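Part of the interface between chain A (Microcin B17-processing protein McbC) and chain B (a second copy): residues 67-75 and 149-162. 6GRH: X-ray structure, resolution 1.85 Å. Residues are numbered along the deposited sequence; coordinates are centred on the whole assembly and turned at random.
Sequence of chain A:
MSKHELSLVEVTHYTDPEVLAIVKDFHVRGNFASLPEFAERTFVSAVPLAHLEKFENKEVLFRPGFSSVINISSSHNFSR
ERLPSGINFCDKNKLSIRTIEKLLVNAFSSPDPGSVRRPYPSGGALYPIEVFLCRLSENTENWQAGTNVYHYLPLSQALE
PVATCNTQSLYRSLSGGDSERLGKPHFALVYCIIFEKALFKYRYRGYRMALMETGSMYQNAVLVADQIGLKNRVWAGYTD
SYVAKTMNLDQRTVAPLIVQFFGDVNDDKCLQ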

# COMPACT_ATOMS: atom_id res chain seq x y z
N SER A 67 -21.66 -19.92 -27.96
CA SER A 67 -22.93 -19.19 -28.13
C SER A 67 -24.16 -19.95 -27.61
O SER A 67 -25.29 -19.52 -27.86
CB SER A 67 -23.12 -18.91 -29.62
OG SER A 67 -23.22 -20.12 -30.34
N SER A 68 -23.96 -21.06 -26.88
CA SER A 68 -25.08 -21.82 -26.31
C SER A 68 -25.58 -21.12 -25.08
O SER A 68 -24.92 -21.11 -24.06
CB SER A 68 -24.64 -23.23 -25.95
OG SER A 68 -24.30 -23.91 -27.13
N VAL A 69 -26.73 -20.48 -25.21
CA VAL A 69 -27.29 -19.66 -24.16
C VAL A 69 -28.76 -20.01 -24.01
O VAL A 69 -29.34 -20.64 -24.89
CB VAL A 69 -27.07 -18.13 -24.45
CG1 VAL A 69 -25.59 -17.82 -24.57
CG2 VAL A 69 -27.79 -17.66 -25.71
N ILE A 70 -29.33 -19.64 -22.87
CA ILE A 70 -30.77 -19.77 -22.64
C ILE A 70 -31.39 -18.39 -22.83
O ILE A 70 -31.23 -17.53 -21.98
CB ILE A 70 -31.06 -20.28 -21.22
CG1 ILE A 70 -30.46 -21.68 -21.05
CG2 ILE A 70 -32.57 -20.32 -20.96
CD1 ILE A 70 -30.14 -22.02 -19.62
N ASN A 71 -32.07 -18.19 -23.96
CA ASN A 71 -32.68 -16.90 -24.27
C ASN A 71 -33.89 -16.64 -23.38
O ASN A 71 -34.66 -17.55 -23.09
CB ASN A 71 -33.12 -16.84 -25.75
CG ASN A 71 -31.95 -16.69 -26.70
OD1 ASN A 71 -31.71 -17.55 -27.53
ND2 ASN A 71 -31.22 -15.60 -26.57
N ILE A 72 -34.02 -15.38 -22.96
CA ILE A 72 -35.15 -14.91 -22.16
C ILE A 72 -35.92 -13.87 -22.96
O ILE A 72 -35.31 -12.98 -23.56
CB ILE A 72 -34.65 -14.22 -20.87
CG1 ILE A 72 -33.89 -15.21 -20.01
CG2 ILE A 72 -35.81 -13.57 -20.11
CD1 ILE A 72 -33.19 -14.56 -18.84
N SER A 73 -37.24 -13.96 -22.91
CA SER A 73 -38.12 -13.03 -23.64
C SER A 73 -38.24 -11.66 -22.98
O SER A 73 -38.40 -11.56 -21.76
CB SER A 73 -39.53 -13.60 -23.73
OG SER A 73 -40.43 -12.61 -24.20
N SER A 74 -38.25 -10.63 -23.82
CA SER A 74 -38.44 -9.25 -23.39
C SER A 74 -39.91 -8.90 -23.12
O SER A 74 -40.21 -7.78 -22.69
CB SER A 74 -37.87 -8.28 -24.45
N SER A 75 -40.83 -9.83 -23.36
CA SER A 75 -42.22 -9.65 -22.94
C SER A 75 -42.41 -9.62 -21.42
O SER A 75 -43.45 -9.16 -20.96
CB SER A 75 -43.12 -10.72 -23.55
OG SER A 75 -42.76 -11.99 -23.05
N VAL B 149 -25.47 -22.39 -11.40
CA VAL B 149 -24.92 -21.05 -11.55
C VAL B 149 -25.03 -20.69 -13.02
O VAL B 149 -24.70 -21.50 -13.87
CB VAL B 149 -23.45 -20.98 -11.12
CG1 VAL B 149 -22.97 -19.55 -11.18
CG2 VAL B 149 -23.27 -21.52 -9.71
N TYR B 150 -25.47 -19.46 -13.29
CA TYR B 150 -25.59 -18.93 -14.63
C TYR B 150 -25.00 -17.54 -14.63
O TYR B 150 -24.87 -16.93 -13.57
CB TYR B 150 -27.07 -18.83 -15.06
CG TYR B 150 -27.81 -20.14 -15.16
CD1 TYR B 150 -28.47 -20.69 -14.05
CD2 TYR B 150 -27.88 -20.82 -16.36
CE1 TYR B 150 -29.16 -21.88 -14.15
CE2 TYR B 150 -28.57 -22.02 -16.47
CZ TYR B 150 -29.20 -22.55 -15.36
OH TYR B 150 -29.86 -23.74 -15.48
N HIS B 151 -24.64 -17.05 -15.81
CA HIS B 151 -24.19 -15.69 -15.98
C HIS B 151 -25.23 -14.97 -16.84
O HIS B 151 -25.56 -15.45 -17.91
CB HIS B 151 -22.81 -15.74 -16.62
CG HIS B 151 -22.28 -14.43 -17.08
ND1 HIS B 151 -21.66 -14.28 -18.30
CD2 HIS B 151 -22.25 -13.21 -16.49
CE1 HIS B 151 -21.27 -13.02 -18.44
NE2 HIS B 151 -21.61 -12.36 -17.34
N TYR B 152 -25.80 -13.86 -16.35
CA TYR B 152 -26.77 -13.10 -17.12
C TYR B 152 -26.07 -12.16 -18.10
O TYR B 152 -25.21 -11.39 -17.70
CB TYR B 152 -27.72 -12.28 -16.21
CG TYR B 152 -28.79 -11.57 -17.02
CD1 TYR B 152 -29.64 -12.28 -17.84
CD2 TYR B 152 -28.93 -10.19 -16.97
CE1 TYR B 152 -30.63 -11.66 -18.59
CE2 TYR B 152 -29.92 -9.54 -17.72
CZ TYR B 152 -30.77 -10.28 -18.53
OH TYR B 152 -31.75 -9.67 -19.29
N LEU B 153 -26.47 -12.25 -19.38
CA LEU B 153 -25.96 -11.39 -20.45
C LEU B 153 -27.02 -10.32 -20.69
O LEU B 153 -28.04 -10.60 -21.33
CB LEU B 153 -25.67 -12.19 -21.72
CG LEU B 153 -24.67 -13.35 -21.61
CD1 LEU B 153 -24.62 -14.14 -22.91
CD2 LEU B 153 -23.28 -12.85 -21.23
N PRO B 154 -26.81 -9.10 -20.17
CA PRO B 154 -27.89 -8.10 -20.19
C PRO B 154 -28.28 -7.52 -21.55
O PRO B 154 -29.40 -7.01 -21.68
CB PRO B 154 -27.38 -6.99 -19.27
CG PRO B 154 -26.09 -7.49 -18.70
CD PRO B 154 -25.56 -8.50 -19.65
N LEU B 155 -27.39 -7.57 -22.53
CA LEU B 155 -27.67 -7.06 -23.87
C LEU B 155 -28.29 -8.15 -24.72
O LEU B 155 -29.26 -7.89 -25.40
CB LEU B 155 -26.41 -6.48 -24.51
CG LEU B 155 -25.76 -5.35 -23.70
CD1 LEU B 155 -24.58 -4.75 -24.46
CD2 LEU B 155 -26.79 -4.28 -23.37
N SER B 156 -27.76 -9.37 -24.65
CA SER B 156 -28.37 -10.53 -25.33
C SER B 156 -29.71 -10.94 -24.67
O SER B 156 -30.56 -11.55 -25.33
CB SER B 156 -27.43 -11.74 -25.32
OG SER B 156 -26.19 -11.46 -25.93
N GLN B 157 -29.87 -10.62 -23.39
CA GLN B 157 -31.04 -11.03 -22.59
C GLN B 157 -31.13 -12.55 -22.58
O GLN B 157 -32.06 -13.15 -23.10
CB GLN B 157 -32.33 -10.34 -23.07
CG GLN B 157 -32.19 -8.82 -22.99
CD GLN B 157 -33.48 -8.05 -23.15
OE1 GLN B 157 -34.55 -8.50 -22.76
NE2 GLN B 157 -33.37 -6.83 -23.71
N ALA B 158 -30.08 -13.13 -22.03
CA ALA B 158 -29.88 -14.57 -22.07
C ALA B 158 -29.03 -15.00 -20.88
O ALA B 158 -28.35 -14.19 -20.26
CB ALA B 158 -29.22 -14.97 -23.38
N LEU B 159 -29.12 -16.28 -20.54
CA LEU B 159 -28.36 -16.84 -19.45
C LEU B 159 -27.35 -17.81 -20.05
O LEU B 159 -27.71 -18.65 -20.88
CB LEU B 159 -29.28 -17.59 -18.48
CG LEU B 159 -30.26 -16.82 -17.60
CD1 LEU B 159 -31.24 -17.78 -16.96
CD2 LEU B 159 -29.52 -16.04 -16.54
N GLU B 160 -26.10 -17.68 -19.60
CA GLU B 160 -25.01 -18.57 -19.98
C GLU B 160 -24.75 -19.57 -18.82
O GLU B 160 -24.62 -19.15 -17.68
CB GLU B 160 -23.80 -17.67 -20.23
CG GLU B 160 -22.54 -18.32 -20.75
CD GLU B 160 -21.40 -17.30 -20.92
OE1 GLU B 160 -21.31 -16.29 -20.16
OE2 GLU B 160 -20.57 -17.52 -21.82
N PRO B 161 -24.72 -20.90 -19.10
CA PRO B 161 -24.41 -21.83 -18.03
C PRO B 161 -23.00 -21.66 -17.48
O PRO B 161 -22.07 -21.49 -18.25
CB PRO B 161 -24.53 -23.19 -18.72
CG PRO B 161 -25.55 -22.97 -19.76
CD PRO B 161 -25.25 -21.59 -20.28
N VAL B 162 -22.85 -21.68 -16.16
CA VAL B 162 -21.56 -21.48 -15.51
C VAL B 162 -21.09 -22.69 -14.71
O VAL B 162 -19.93 -23.07 -14.85
CB VAL B 162 -21.58 -20.20 -14.66
CG1 VAL B 162 -20.34 -20.07 -13.78
CG2 VAL B 162 -21.71 -18.98 -15.57
O HOH W 1 -32.89 -13.32 -25.69

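Residues 149-153 and 158-162 of chain B form two antiparallel strands of a hairpin, held by backbone bonds such as His B151 N to Glu B160 O and Glu B160 N to His B151 O, both 2.8 Å. The short strand at Ile A70 and Asn A71 adds to the 158-162 strand, so the sheet continues across the boundary between the two copies. The register is antiparallel: the CA atoms of Ile A70 and Leu B159 lie 5.0 Å apart, and those of Asn A71 and Ala B158 4.3 Å, the shorter spacing belonging to the non-hydrogen-bonded pair.

Ile A70 and Leu B159 exchange two hydrogen bonds. Ile A70 N donates to Leu B159 O at 2.8 Å with an N-H...O angle of 178°, and Leu B159 N donates to Ile A70 O at 2.8 Å and 161°. A third bond, Ile A72 N to Gln B157 O (3.0 Å, 160°), extends the ladder beyond the strand pairing. Ile A70 O also receives a CA-H...O contact from Ala B158 CA at 3.3 Å, with an angle of 126° at the hydrogen.

Side chains of paired residues share a face of the sheet. On the face of Ile A70 and Leu B159, Ile A70 CB lies 4.2 Å from Leu B159 CB. Ile A70, with chi1 m and chi2 t, places CD1 3.5 Å from Tyr B150 CE2, an oblique approach to the ring. Ile A72, also m and t, points toward chain B and sets CD1 3.9 Å from both Leu B159 CG and Tyr B152 CE1, again oblique to the ring. These branched aliphatic groups thus pack against leucine and the carbon atoms of the aromatic rings; each isoleucine has at least 80 Å² covered by the other stretch, out of 545 Å² buried in total on both sides.

The other face, that of Asn A71 and Ala B158, mixes apolar and polar contacts. The small Ala B158 CB lies 3.8 Å from Asn A71 ND2 and likewise 3.8 Å from Val A69 CG2, while Val A69 CG1 reaches Leu B153 CD1 at 4.2 Å. The Asn A71 side chain makes no direct hydrogen bond to the chain B stretch; its ND2 donates to water 1 at 3.0 Å, and that water lies 2.7 Å from Gln B157 O, placed to donate to it, although it has more acceptors in reach than protons. Gln B157 O accepts from Ile A72 N and is also within reach of the water, so the backbone ladder meets a solvent-mediated link there.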